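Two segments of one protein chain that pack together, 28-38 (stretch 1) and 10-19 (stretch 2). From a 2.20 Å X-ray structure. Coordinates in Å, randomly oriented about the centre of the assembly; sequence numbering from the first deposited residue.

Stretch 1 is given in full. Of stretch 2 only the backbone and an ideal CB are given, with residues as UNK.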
# COMPACT_ATOMS: atom_id res chain seq x y z
N PRO A 28 -16.99 -3.35 -2.54
CA PRO A 28 -16.13 -4.54 -2.66
C PRO A 28 -14.63 -4.26 -2.85
O PRO A 28 -14.25 -3.37 -3.61
CB PRO A 28 -16.68 -5.27 -3.89
CG PRO A 28 -17.94 -4.59 -4.23
CD PRO A 28 -17.83 -3.19 -3.74
N ALA A 29 -13.80 -5.04 -2.17
CA ALA A 29 -12.36 -4.92 -2.27
C ALA A 29 -11.63 -6.13 -1.66
O ALA A 29 -12.14 -6.79 -0.76
CB ALA A 29 -11.89 -3.63 -1.58
N ILE A 30 -10.43 -6.40 -2.17
CA ILE A 30 -9.50 -7.30 -1.51
C ILE A 30 -8.16 -6.60 -1.32
O ILE A 30 -7.44 -6.32 -2.28
CB ILE A 30 -9.31 -8.60 -2.30
CG1 ILE A 30 -10.63 -9.38 -2.32
CG2 ILE A 30 -8.17 -9.42 -1.69
CD1 ILE A 30 -10.48 -10.88 -2.26
N ALA A 31 -7.83 -6.32 -0.06
CA ALA A 31 -6.56 -5.70 0.30
C ALA A 31 -5.64 -6.75 0.91
O ALA A 31 -6.12 -7.67 1.59
CB ALA A 31 -6.79 -4.58 1.28
N VAL A 32 -4.34 -6.64 0.65
CA VAL A 32 -3.35 -7.53 1.25
C VAL A 32 -2.14 -6.71 1.66
O VAL A 32 -1.90 -5.64 1.09
CB VAL A 32 -2.86 -8.64 0.25
CG1 VAL A 32 -4.02 -9.51 -0.17
CG2 VAL A 32 -2.17 -8.02 -0.96
N PRO A 33 -1.36 -7.21 2.64
CA PRO A 33 -0.13 -6.54 3.03
C PRO A 33 0.83 -6.41 1.85
O PRO A 33 0.91 -7.32 1.04
CB PRO A 33 0.47 -7.46 4.09
CG PRO A 33 -0.62 -8.32 4.55
CD PRO A 33 -1.57 -8.45 3.41
N PHE A 34 1.52 -5.28 1.76
CA PHE A 34 2.54 -5.08 0.73
C PHE A 34 3.91 -5.12 1.43
O PHE A 34 4.45 -4.09 1.83
CB PHE A 34 2.29 -3.74 0.02
CG PHE A 34 3.29 -3.40 -1.06
CD1 PHE A 34 3.76 -4.35 -1.94
CD2 PHE A 34 3.71 -2.08 -1.22
CE1 PHE A 34 4.66 -4.01 -2.93
CE2 PHE A 34 4.60 -1.73 -2.22
CZ PHE A 34 5.08 -2.70 -3.08
N ASN A 35 4.44 -6.32 1.57
CA ASN A 35 5.66 -6.57 2.35
C ASN A 35 6.92 -5.96 1.75
O ASN A 35 7.91 -5.80 2.45
CB ASN A 35 5.88 -8.07 2.53
CG ASN A 35 4.74 -8.74 3.27
OD1 ASN A 35 4.40 -8.36 4.39
ND2 ASN A 35 4.14 -9.76 2.65
N ALA A 36 6.89 -5.66 0.45
CA ALA A 36 8.03 -5.02 -0.21
C ALA A 36 8.17 -3.54 0.19
O ALA A 36 9.26 -2.97 0.13
CB ALA A 36 7.90 -5.15 -1.72
N GLY A 37 7.07 -2.92 0.61
CA GLY A 37 7.07 -1.52 1.03
C GLY A 37 7.30 -1.43 2.52
O GLY A 37 6.64 -2.12 3.29
N LYS A 38 8.26 -0.61 2.94
CA LYS A 38 8.63 -0.48 4.34
C LYS A 38 8.76 0.99 4.74
O LYS A 38 9.45 1.76 4.08
CB LYS A 38 9.94 -1.20 4.64
CG LYS A 38 9.83 -2.75 4.59
CD LYS A 38 9.04 -3.32 5.80
CE LYS A 38 8.22 -4.55 5.43
NZ LYS A 38 9.05 -5.75 5.10
N UNK A 10 8.21 -0.08 12.69
CA UNK A 10 8.18 -0.39 11.27
C UNK A 10 6.77 -0.70 10.82
O UNK A 10 5.93 -1.15 11.61
CB UNK A 10 9.11 -1.57 10.95
N UNK A 11 6.54 -0.51 9.53
CA UNK A 11 5.26 -0.87 8.91
C UNK A 11 5.41 -1.26 7.45
O UNK A 11 6.22 -0.69 6.72
CB UNK A 11 4.27 0.29 9.03
N UNK A 12 4.59 -2.21 7.01
CA UNK A 12 4.45 -2.50 5.58
C UNK A 12 3.46 -1.52 4.99
O UNK A 12 2.79 -0.78 5.71
CB UNK A 12 4.00 -3.94 5.34
N UNK A 13 3.36 -1.52 3.66
CA UNK A 13 2.26 -0.85 2.97
C UNK A 13 1.11 -1.83 2.77
O UNK A 13 1.02 -2.85 3.45
CB UNK A 13 2.72 -0.28 1.63
N UNK A 14 0.23 -1.52 1.82
CA UNK A 14 -0.82 -2.46 1.41
C UNK A 14 -1.20 -2.26 -0.06
O UNK A 14 -0.98 -1.19 -0.62
CB UNK A 14 -2.06 -2.29 2.30
N UNK A 15 -1.75 -3.30 -0.67
CA UNK A 15 -2.27 -3.20 -2.04
C UNK A 15 -3.72 -3.64 -2.08
O UNK A 15 -4.08 -4.64 -1.47
CB UNK A 15 -1.44 -4.04 -3.01
N UNK A 16 -4.54 -2.88 -2.79
CA UNK A 16 -5.88 -3.30 -3.13
C UNK A 16 -5.71 -4.09 -4.42
O UNK A 16 -5.51 -3.51 -5.49
CB UNK A 16 -6.85 -2.12 -3.28
N UNK A 17 -5.74 -5.42 -4.31
CA UNK A 17 -5.59 -6.28 -5.48
C UNK A 17 -6.71 -6.05 -6.47
O UNK A 17 -6.47 -5.93 -7.67
CB UNK A 17 -5.55 -7.75 -5.07
N UNK A 18 -7.94 -5.99 -5.95
CA UNK A 18 -9.13 -5.73 -6.75
C UNK A 18 -10.03 -4.87 -5.89
O UNK A 18 -10.18 -5.12 -4.69
CB UNK A 18 -9.83 -7.02 -7.19
N UNK A 19 -10.62 -3.85 -6.50
CA UNK A 19 -11.48 -2.91 -5.79
C UNK A 19 -11.04 -1.49 -6.03
O UNK A 19 -9.94 -1.25 -6.54
CB UNK A 19 -11.49 -3.21 -4.29

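Position 10 lies at the edge of the contact. Its CB points sideways, 5.4 Å from K38 CD, so most polar residues would do, an acid being plausible near a lysine; E10 is found. At 11 the CB points away and the choice is wide. S11 bonds through OG to the O of position 12.

Position 12 faces stretch 1, its CB 3.5 Å from F34 O and 4.3 Å from K38 CE. A compact, beta-branched or small polar side chain suits this spot. T12 sets CG2 3.7 Å from K38 CE, against the lysine's aliphatic part, and 3.8 Å from N35 OD1, while OG1 donates to the O of 13.

At 13 an ideal CB would lie 3.5 Å from F34 CD2, so a small residue would fit and a bulky one would have to find its way past the ring. G13 leaves the space empty. Its N reaches F34 O (3.3 Å) and G37 O (3.4 Å), both weakly, where stretch 1 turns from F34 to G37; F34 N to G13 O, at 3.0 Å, is the better bond.

At 14 the CB points sideways, 3.6 Å from V32 O, and a long chain could leave the contact from here. K14 does so, its end leading away to a partner elsewhere in the structure.

Position 15 exchanges backbone bonds with V32, N to O and O to N, both 2.9 Å, and its CB shares a face with V32 and F34. Apolar chains fit, such as leucine, isoleucine or methionine. I15 brings CG1 to 3.8 Å from F34 CB and lays CD1 over the ring face, 4.1 Å from the F34 centroid.

Position 16 looks to the other face, where A29 and A31 carry only methyls. That leaves room for a larger apolar chain, and I16 uses it: CD1 comes 3.5 Å from A31 CB.

At 17 the chain turns a corner, and N bonds I30 O at 2.8 Å. A branched apolar chain can reach I30 and V32: L17 CD1 lies 4.0 Å from V32 CG1 and 4.4 Å from I30 CG2.

At 18 the O accepts from I30 N (2.8 Å), and the site tolerates various apolar residues. I18 is present, its side chain coming no nearer than 5.0 Å, from I18 CB to I30 N.

Position 19 is decided by the backbone: with phi 127° and psi 166°, a CB would jam against the preceding carbonyl and clash with A29 CB and P28 O, each 2.8 Å away. It is G19.

Stretch 2 10-19: ESTGKIILIG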
# COMPACT_ATOMS: atom_id res chain seq x y z
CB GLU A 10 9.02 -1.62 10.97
CG GLU A 10 10.35 -1.33 10.37
CD GLU A 10 11.26 -2.54 10.40
OE1 GLU A 10 10.77 -3.65 10.16
OE2 GLU A 10 12.46 -2.38 10.69
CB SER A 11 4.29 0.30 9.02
OG SER A 11 3.00 -0.11 8.57
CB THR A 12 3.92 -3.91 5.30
OG1 THR A 12 2.50 -3.95 5.53
CG2 THR A 12 4.63 -4.95 6.14
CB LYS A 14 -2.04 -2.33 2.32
CG LYS A 14 -3.25 -1.66 1.75
CD LYS A 14 -3.06 -0.18 1.43
CE LYS A 14 -4.02 0.23 0.32
NZ LYS A 14 -4.07 1.68 0.06
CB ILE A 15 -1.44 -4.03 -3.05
CG1 ILE A 15 0.03 -3.63 -2.98
CG2 ILE A 15 -2.00 -3.85 -4.48
CD1 ILE A 15 0.76 -3.62 -4.31
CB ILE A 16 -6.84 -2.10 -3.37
CG1 ILE A 16 -6.91 -1.19 -2.13
CG2 ILE A 16 -8.23 -2.60 -3.72
CD1 ILE A 16 -7.38 -1.87 -0.86
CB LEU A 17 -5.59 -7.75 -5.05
CG LEU A 17 -4.34 -8.28 -4.36
CD1 LEU A 17 -4.53 -9.78 -4.14
CD2 LEU A 17 -3.08 -8.03 -5.16
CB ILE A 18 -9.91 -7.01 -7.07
CG1 ILE A 18 -9.00 -8.10 -7.61
CG2 ILE A 18 -11.02 -6.75 -8.08
CD1 ILE A 18 -9.53 -9.50 -7.33
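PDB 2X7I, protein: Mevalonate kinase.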